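Local coordinates for toxin 2A (Paenibacillus larvae, PDB 5URP), which acts as an ADP-ribosyltransferase toxin and virulence factor, probably transferring ADP-ribose from NAD+ to a host protein, at residues T95-S100 and I170-A176; V101-R105 and L149-N155. One frame throughout, in Å; residues are numbered along the deposited sequence.

Contact 1 of 2, residues T95-S100 and I170-A176; sequences TKLKDS and IPKGGNA
L97 uses both of its backbone polar groups on the chain that faces it. Its N donates to O of G174 (2.9 Å), while its O accepts from N of G173 (2.8 Å). G174 O has a second, softer partner, because CA of K96 also points a C-H at it. At one end, N175 points its CB away from residues 95-100 overall, yet its amide end comes back: ND2 meets T95 O at 2.8 Å, almost straight on to the carbonyl, with the oxygen only 3° out of the amide plane. At the other end S100 OG accepts the N-H of K172 at 2.9 Å. A chi1 of -51° keeps this hydroxyl beside the serine's own backbone N and turned to K172.

The chain gripped this way is a type II beta turn from P171 to G174, closed by G174 N to P171 O and carrying G173, with its positive phi, in the third position. It begins the connection from strand 164-170 of the five-stranded mixed sheet to strand 177-178 of the three-stranded one; residues 95-100 lead from helix 79-92 into strand 101-107.

L97 also presses its CD1 against CG2 of I170 at 3.4 Å, tighter than usual for two carbons, the two side chains crossing at about a right angle. M191 and W36 also touch this leucine. The extended chain of K172 runs past K98 O, with CE 3.2 Å from that oxygen. Near A176 a water donates to its O (2.8 Å) and also bonds to T95 OG1. Toward the S100 end, D99 OD2 takes the indole N-H of W36.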
# COMPACT_ATOMS: atom_id res chain seq x y z
N THR A 95 -0.72 -9.74 13.62
CA THR A 95 -2.12 -9.38 13.50
C THR A 95 -2.71 -10.02 12.26
O THR A 95 -2.01 -10.49 11.37
CB THR A 95 -2.29 -7.86 13.54
OG1 THR A 95 -3.68 -7.52 13.73
CG2 THR A 95 -1.68 -7.24 12.28
N LYS A 96 -4.02 -10.15 12.28
CA LYS A 96 -4.79 -10.86 11.27
C LYS A 96 -6.11 -10.12 11.15
O LYS A 96 -6.72 -9.79 12.16
CB LYS A 96 -5.04 -12.33 11.69
CG LYS A 96 -4.19 -13.36 10.98
CD LYS A 96 -4.69 -14.76 11.25
CE LYS A 96 -4.10 -15.74 10.27
NZ LYS A 96 -2.78 -16.22 10.77
N LEU A 97 -6.54 -9.87 9.92
CA LEU A 97 -7.80 -9.15 9.73
C LEU A 97 -8.97 -10.03 10.13
O LEU A 97 -9.05 -11.19 9.71
CB LEU A 97 -7.99 -8.73 8.28
CG LEU A 97 -7.01 -7.68 7.78
CD1 LEU A 97 -7.33 -7.37 6.33
CD2 LEU A 97 -7.07 -6.43 8.67
N LYS A 98 -9.88 -9.46 10.93
CA LYS A 98 -11.14 -10.12 11.24
C LYS A 98 -12.10 -10.09 10.06
O LYS A 98 -12.90 -11.02 9.90
CB LYS A 98 -11.80 -9.46 12.47
CG LYS A 98 -13.08 -10.17 12.91
CD LYS A 98 -13.63 -9.63 14.23
CE LYS A 98 -15.12 -9.99 14.40
NZ LYS A 98 -15.62 -9.89 15.81
N ASP A 99 -12.05 -9.05 9.23
CA ASP A 99 -12.93 -8.93 8.08
C ASP A 99 -12.08 -8.66 6.85
O ASP A 99 -11.02 -8.06 6.96
CB ASP A 99 -13.94 -7.79 8.22
CG ASP A 99 -14.50 -7.65 9.61
OD1 ASP A 99 -15.30 -8.51 10.00
OD2 ASP A 99 -14.17 -6.63 10.29
N SER A 100 -12.60 -9.00 5.67
CA SER A 100 -11.93 -8.55 4.45
C SER A 100 -12.16 -7.05 4.29
O SER A 100 -13.21 -6.53 4.66
CB SER A 100 -12.45 -9.26 3.22
OG SER A 100 -12.42 -10.69 3.43
N ILE A 170 -8.01 -6.92 0.63
CA ILE A 170 -7.21 -7.76 1.53
C ILE A 170 -8.17 -8.78 2.13
O ILE A 170 -9.16 -8.39 2.75
CB ILE A 170 -6.54 -6.96 2.66
CG1 ILE A 170 -5.75 -5.77 2.16
CG2 ILE A 170 -5.58 -7.85 3.43
CD1 ILE A 170 -5.36 -4.86 3.31
N PRO A 171 -7.89 -10.08 2.02
CA PRO A 171 -8.84 -11.08 2.54
C PRO A 171 -8.82 -11.20 4.05
O PRO A 171 -7.81 -10.97 4.71
CB PRO A 171 -8.36 -12.38 1.89
CG PRO A 171 -6.91 -12.18 1.62
CD PRO A 171 -6.79 -10.69 1.25
N LYS A 172 -9.97 -11.60 4.60
CA LYS A 172 -10.03 -11.92 6.01
C LYS A 172 -8.94 -12.93 6.34
O LYS A 172 -8.67 -13.84 5.55
CB LYS A 172 -11.42 -12.48 6.37
CG LYS A 172 -11.53 -13.10 7.78
CD LYS A 172 -12.93 -13.62 8.02
CE LYS A 172 -13.09 -14.15 9.43
NZ LYS A 172 -14.52 -14.12 9.79
N GLY A 173 -8.33 -12.77 7.51
CA GLY A 173 -7.21 -13.60 7.91
C GLY A 173 -5.87 -13.12 7.39
O GLY A 173 -4.83 -13.70 7.76
N GLY A 174 -5.86 -12.11 6.52
CA GLY A 174 -4.61 -11.61 5.99
C GLY A 174 -3.84 -10.81 7.02
O GLY A 174 -4.40 -10.29 8.00
N ASN A 175 -2.53 -10.70 6.80
CA ASN A 175 -1.69 -9.89 7.68
C ASN A 175 -1.70 -8.46 7.15
O ASN A 175 -1.32 -8.22 6.01
CB ASN A 175 -0.25 -10.41 7.74
CG ASN A 175 -0.12 -11.84 8.31
OD1 ASN A 175 0.45 -12.71 7.65
ND2 ASN A 175 -0.58 -12.07 9.54
N ALA A 176 -2.16 -7.54 7.98
CA ALA A 176 -2.14 -6.11 7.67
C ALA A 176 -2.36 -5.39 8.98
O ALA A 176 -3.21 -5.81 9.77
CB ALA A 176 -3.22 -5.75 6.65
O HOH W 1 -4.95 -6.04 11.98
O HOH W 2 -0.72 -13.88 12.28

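Contact 2 of 2, residues V101-R105 and L149-N155; sequences VTVYR and LSTSLVN
Strand 101-105 crosses strand 149-152 at 108° and shares with it a single antiparallel bridge: Y104 and S152 form a hydrogen-bonded pair, with Y104 N to S152 O and S152 N to Y104 O both at 2.8 Å. Beyond it, a water donates to both T102 O and L153 O.

N155 CB sits over the centre of one face of the Y104 ring, a CH-pi contact 3.8 Å from the centroid, while the ring's hydroxyl bonds to D25. V103 CG2 comes within 3.3 Å of T151 OG1, whose polar partner is M191 O; CD2 of L153 packs on V101 and V103. S152 OG accepts from V154 N in an ST turn and bonds to Q188 O as well.

R105 is extended from CG to NE, CG anti to N (chi1 175°), which carries NH1 to a lone pair of S150 O at 2.9 Å. CD1 of L149 lies against its CD. S150 OG bonds to E190 and Y59. By sequence, R105, the STS of 150-152 and Q188 with E190 match the R-S-E signature of these toxins, and the bonds through S150 probably fix how arginine and glutamate face each other.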
# COMPACT_ATOMS: atom_id res chain seq x y z
N VAL A 101 -11.17 -6.37 3.71
CA VAL A 101 -11.25 -4.91 3.64
C VAL A 101 -10.57 -4.42 2.38
O VAL A 101 -9.58 -5.00 1.91
CB VAL A 101 -10.61 -4.27 4.89
CG1 VAL A 101 -9.16 -4.38 4.87
CG2 VAL A 101 -11.05 -2.82 5.03
N THR A 102 -11.10 -3.31 1.86
CA THR A 102 -10.54 -2.62 0.72
C THR A 102 -9.65 -1.50 1.22
O THR A 102 -10.02 -0.77 2.14
CB THR A 102 -11.66 -2.05 -0.15
OG1 THR A 102 -12.50 -3.11 -0.60
CG2 THR A 102 -11.09 -1.33 -1.36
N VAL A 103 -8.46 -1.39 0.64
CA VAL A 103 -7.56 -0.30 0.94
C VAL A 103 -7.14 0.37 -0.37
O VAL A 103 -7.37 -0.14 -1.46
CB VAL A 103 -6.33 -0.74 1.74
CG1 VAL A 103 -6.74 -1.28 3.12
CG2 VAL A 103 -5.47 -1.77 0.95
N TYR A 104 -6.54 1.54 -0.23
CA TYR A 104 -6.22 2.41 -1.37
C TYR A 104 -4.77 2.83 -1.32
O TYR A 104 -4.19 3.04 -0.25
CB TYR A 104 -7.13 3.66 -1.34
CG TYR A 104 -8.58 3.33 -1.48
CD1 TYR A 104 -9.17 3.23 -2.74
CD2 TYR A 104 -9.37 3.09 -0.37
CE1 TYR A 104 -10.47 2.90 -2.88
CE2 TYR A 104 -10.72 2.77 -0.49
CZ TYR A 104 -11.26 2.66 -1.76
OH TYR A 104 -12.59 2.38 -1.92
N ARG A 105 -4.15 2.97 -2.50
CA ARG A 105 -2.77 3.43 -2.56
C ARG A 105 -2.59 4.26 -3.82
O ARG A 105 -2.83 3.76 -4.92
CB ARG A 105 -1.80 2.24 -2.59
CG ARG A 105 -0.37 2.66 -2.76
CD ARG A 105 0.54 1.45 -2.58
NE ARG A 105 1.91 1.72 -3.01
CZ ARG A 105 2.80 2.41 -2.32
NH1 ARG A 105 2.50 2.94 -1.13
NH2 ARG A 105 4.02 2.60 -2.81
N LEU A 149 4.23 -2.52 1.81
CA LEU A 149 3.13 -1.97 1.03
C LEU A 149 2.26 -1.13 1.95
O LEU A 149 1.42 -1.64 2.69
CB LEU A 149 2.35 -3.09 0.34
CG LEU A 149 1.33 -2.69 -0.71
CD1 LEU A 149 1.96 -1.85 -1.81
CD2 LEU A 149 0.70 -3.96 -1.30
N SER A 150 2.47 0.19 1.89
CA SER A 150 1.69 1.15 2.65
C SER A 150 0.44 1.50 1.86
O SER A 150 0.52 1.89 0.68
CB SER A 150 2.51 2.43 2.90
OG SER A 150 3.60 2.21 3.78
N THR A 151 -0.71 1.39 2.51
CA THR A 151 -2.01 1.65 1.91
C THR A 151 -2.83 2.42 2.94
O THR A 151 -2.38 2.63 4.06
CB THR A 151 -2.74 0.35 1.55
OG1 THR A 151 -3.17 -0.31 2.74
CG2 THR A 151 -1.83 -0.57 0.75
N SER A 152 -4.02 2.87 2.55
CA SER A 152 -4.91 3.60 3.44
C SER A 152 -6.31 3.00 3.44
O SER A 152 -6.81 2.52 2.41
CB SER A 152 -5.02 5.10 3.02
OG SER A 152 -5.88 5.81 3.91
N LEU A 153 -6.97 3.09 4.59
CA LEU A 153 -8.37 2.67 4.68
C LEU A 153 -9.30 3.57 3.89
O LEU A 153 -10.44 3.18 3.61
CB LEU A 153 -8.83 2.64 6.13
CG LEU A 153 -8.31 1.54 7.03
CD1 LEU A 153 -8.88 1.76 8.43
CD2 LEU A 153 -8.71 0.18 6.50
N VAL A 154 -8.86 4.78 3.57
CA VAL A 154 -9.71 5.66 2.78
C VAL A 154 -8.95 6.09 1.53
O VAL A 154 -7.71 6.08 1.45
CB VAL A 154 -10.22 6.90 3.55
CG1 VAL A 154 -11.14 6.47 4.65
CG2 VAL A 154 -9.09 7.74 4.03
N ASN A 155 -9.74 6.52 0.55
CA ASN A 155 -9.22 7.04 -0.71
C ASN A 155 -9.00 8.53 -0.50
O ASN A 155 -9.84 9.35 -0.84
CB ASN A 155 -10.20 6.74 -1.83
CG ASN A 155 -9.69 7.14 -3.17
OD1 ASN A 155 -8.54 7.53 -3.34
ND2 ASN A 155 -10.58 7.09 -4.14
O HOH W 3 -11.83 0.89 3.23

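How the contacts relate
Contact 1 runs straight into contact 2: S100 is followed by V101, and the two centres lie 13 Å apart. Of the second segments, 170-176 follows strand 164-170 and 149-155 starts on strand 149-152. I170 bridges the sites, its N 2.8 Å from V101 O, a probable hydrogen bond, and its CD1 3.8 Å from V103 CG1. M191 touches L97 and A176 in the first contact, V103 and L153 in the second. Buried contact 2 holds R105 and the 150-152 STS of the presumed active site, with E190 bonded to S150 from outside. A glycerol about 4 Å from the S150 side chain is probably from the crystallisation liquor. Contact 1, 14 Å from the chain's centre, is only partly buried.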